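Local coordinates for protein 4-oxalmesaconate hydratase (Pseudomonas putida, PDB 5CGZ) that catalyses the zinc-dependent hydration of oxalomesaconic acid enol to 4-carboxy-4-hydroxy-2-oxoadipic acid, the third step of gallate degradation, at residues D93-L98 against Q131-I136. Sequence-based numbering, arbitrary orientation. Where two conformers were deposited one is given.
Sequences DTLFRL and QEARII
Leu-95 meets Ala-133 where two helices of the Rossmann-like fold cross, a worked example of helices packing through a small residue: the axes of 93-98 and 131-136 approach to 8.6 Å at a crossing angle of -64°. The contact between them is apolar. Leu-95 holds CG anti to its backbone N (chi1 -178°), and its branches divide the work: CD1 lies 3.4 Å from Ala-133 N, against the backbone, while CD2 reaches Ile-136 CG1 at 4.0 Å. An alanine in place of Leu-95 would probably open a gap beside Ala-133 and Ile-136 and take the leucine methyls away from the Glu-132 chain. Leu-98 packs on the methyl group of Ala-133, its CG 3.6 Å from Ala-133 CB.

The one charged participant contributes mainly carbon. Glu-132 runs extended across Leu-95 at about a right angle, with CB 3.8 Å from Leu-95 CD1, and its OE1 forms a salt bridge with Arg-89 of the second subunit, tying this helix pair into the hexamer.

Aromatic packing finishes the contact. The Phe-96 ring also packs against Tyr-142 of its own chain and Pro-87 of the second subunit, and its edge receives Ile-136, whose CG2 sits near the ring plane, 4.2 Å from Phe-96 CE1.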
loop_
_atom_site.group_PDB
_atom_site.type_symbol
_atom_site.label_atom_id
_atom_site.label_comp_id
_atom_site.label_asym_id
_atom_site.label_seq_id
_atom_site.Cartn_x
_atom_site.Cartn_y
_atom_site.Cartn_z
ATOM N N ASP A 93 15.571 12.495 -27.032
ATOM C CA ASP A 93 16.748 13.354 -27.032
ATOM C C ASP A 93 17.084 13.944 -25.666
ATOM O O ASP A 93 18.261 14.059 -25.306
ATOM C CB ASP A 93 16.574 14.468 -28.046
ATOM C CG ASP A 93 17.516 14.308 -29.207
ATOM O OD1 ASP A 93 17.241 13.447 -30.080
ATOM O OD2 ASP A 93 18.550 15.013 -29.214
ATOM N N THR A 94 16.058 14.335 -24.915
ATOM C CA THR A 94 16.258 14.769 -23.530
ATOM C C THR A 94 16.912 13.650 -22.747
ATOM O O THR A 94 17.889 13.854 -22.025
ATOM C CB THR A 94 14.934 15.128 -22.836
ATOM O OG1 THR A 94 14.115 15.884 -23.729
ATOM C CG2 THR A 94 15.202 15.927 -21.561
ATOM N N LEU A 95 16.359 12.455 -22.916
ATOM C CA LEU A 95 16.847 11.262 -22.232
ATOM C C LEU A 95 18.321 10.998 -22.532
ATOM O O LEU A 95 19.118 10.768 -21.618
ATOM C CB LEU A 95 15.995 10.054 -22.629
ATOM C CG LEU A 95 16.372 8.739 -21.953
ATOM C CD1 LEU A 95 16.067 8.800 -20.462
ATOM C CD2 LEU A 95 15.635 7.584 -22.608
ATOM N N PHE A 96 18.692 11.041 -23.812
ATOM C CA PHE A 96 20.087 10.814 -24.203
ATOM C C PHE A 96 21.011 11.943 -23.703
ATOM O O PHE A 96 22.152 11.694 -23.296
ATOM C CB PHE A 96 20.194 10.657 -25.724
ATOM C CG PHE A 96 19.544 9.398 -26.253
ATOM C CD1 PHE A 96 19.673 8.190 -25.575
ATOM C CD2 PHE A 96 18.799 9.422 -27.423
ATOM C CE1 PHE A 96 19.085 7.038 -26.060
ATOM C CE2 PHE A 96 18.204 8.264 -27.916
ATOM C CZ PHE A 96 18.346 7.074 -27.234
ATOM N N ARG A 97 20.522 13.179 -23.738
ATOM C CA ARG A 97 21.240 14.320 -23.161
ATOM C C ARG A 97 21.621 14.007 -21.714
ATOM O O ARG A 97 22.763 14.184 -21.295
ATOM C CB ARG A 97 20.386 15.602 -23.202
ATOM C CG ARG A 97 20.515 16.475 -24.464
ATOM C CD ARG A 97 20.789 17.964 -24.114
ATOM N NE ARG A 97 19.581 18.777 -23.968
ATOM C CZ ARG A 97 19.558 20.052 -23.563
ATOM N NH1 ARG A 97 18.400 20.682 -23.476
ATOM N NH2 ARG A 97 20.679 20.700 -23.239
ATOM N N LEU A 98 20.637 13.544 -20.944
ATOM C CA LEU A 98 20.868 13.248 -19.534
ATOM C C LEU A 98 21.765 12.017 -19.356
ATOM O O LEU A 98 22.621 11.994 -18.472
ATOM C CB LEU A 98 19.531 13.053 -18.800
ATOM C CG LEU A 98 19.606 13.028 -17.270
ATOM C CD1 LEU A 98 20.407 14.229 -16.745
ATOM C CD2 LEU A 98 18.197 13.025 -16.666
ATOM N N GLN A 131 16.059 8.497 -13.545
ATOM C CA GLN A 131 16.194 7.054 -13.392
ATOM C C GLN A 131 16.400 6.348 -14.723
ATOM O O GLN A 131 17.261 5.470 -14.829
ATOM C CB GLN A 131 14.980 6.467 -12.670
ATOM C CG GLN A 131 14.982 6.786 -11.188
ATOM C CD GLN A 131 13.884 6.059 -10.427
ATOM O OE1 GLN A 131 13.513 4.939 -10.766
ATOM N NE2 GLN A 131 13.375 6.693 -9.380
ATOM N N GLU A 132 15.622 6.716 -15.738
ATOM C CA GLU A 132 15.758 6.021 -17.007
ATOM C C GLU A 132 17.104 6.370 -17.664
ATOM O O GLU A 132 17.757 5.491 -18.229
ATOM C CB GLU A 132 14.593 6.326 -17.964
ATOM C CG GLU A 132 14.605 5.342 -19.156
ATOM C CD GLU A 132 13.428 5.486 -20.104
ATOM O OE1 GLU A 132 12.718 6.510 -20.032
ATOM O OE2 GLU A 132 13.215 4.563 -20.927
ATOM N N ALA A 133 17.531 7.634 -17.575
ATOM C CA ALA A 133 18.828 8.023 -18.152
ATOM C C ALA A 133 19.972 7.251 -17.491
ATOM O O ALA A 133 20.946 6.859 -18.148
ATOM C CB ALA A 133 19.059 9.525 -18.017
ATOM N N ARG A 134 19.852 7.042 -16.184
ATOM C CA ARG A 134 20.818 6.244 -15.443
ATOM C C ARG A 134 20.943 4.832 -16.020
ATOM O O ARG A 134 22.052 4.306 -16.191
ATOM C CB ARG A 134 20.406 6.183 -13.968
ATOM C CG ARG A 134 21.275 5.333 -13.055
ATOM C CD ARG A 134 20.715 5.469 -11.633
ATOM N NE ARG A 134 21.235 4.485 -10.686
ATOM C CZ ARG A 134 20.851 3.210 -10.625
ATOM N NH1 ARG A 134 19.949 2.728 -11.478
ATOM N NH2 ARG A 134 21.384 2.413 -9.709
ATOM N N ILE A 135 19.802 4.213 -16.313
ATOM C CA ILE A 135 19.800 2.863 -16.859
ATOM C C ILE A 135 20.360 2.839 -18.294
ATOM O O ILE A 135 21.126 1.939 -18.644
ATOM C CB ILE A 135 18.382 2.254 -16.828
ATOM C CG1 ILE A 135 17.920 2.063 -15.371
ATOM C CG2 ILE A 135 18.346 0.932 -17.597
ATOM C CD1 ILE A 135 16.431 1.804 -15.213
ATOM N N ILE A 136 19.984 3.816 -19.119
ATOM C CA ILE A 136 20.555 3.918 -20.467
ATOM C C ILE A 136 22.081 3.976 -20.378
ATOM O O ILE A 136 22.785 3.294 -21.129
ATOM C CB ILE A 136 20.050 5.163 -21.234
ATOM C CG1 ILE A 136 18.519 5.152 -21.352
ATOM C CG2 ILE A 136 20.723 5.257 -22.628
ATOM C CD1 ILE A 136 17.958 3.883 -21.951
#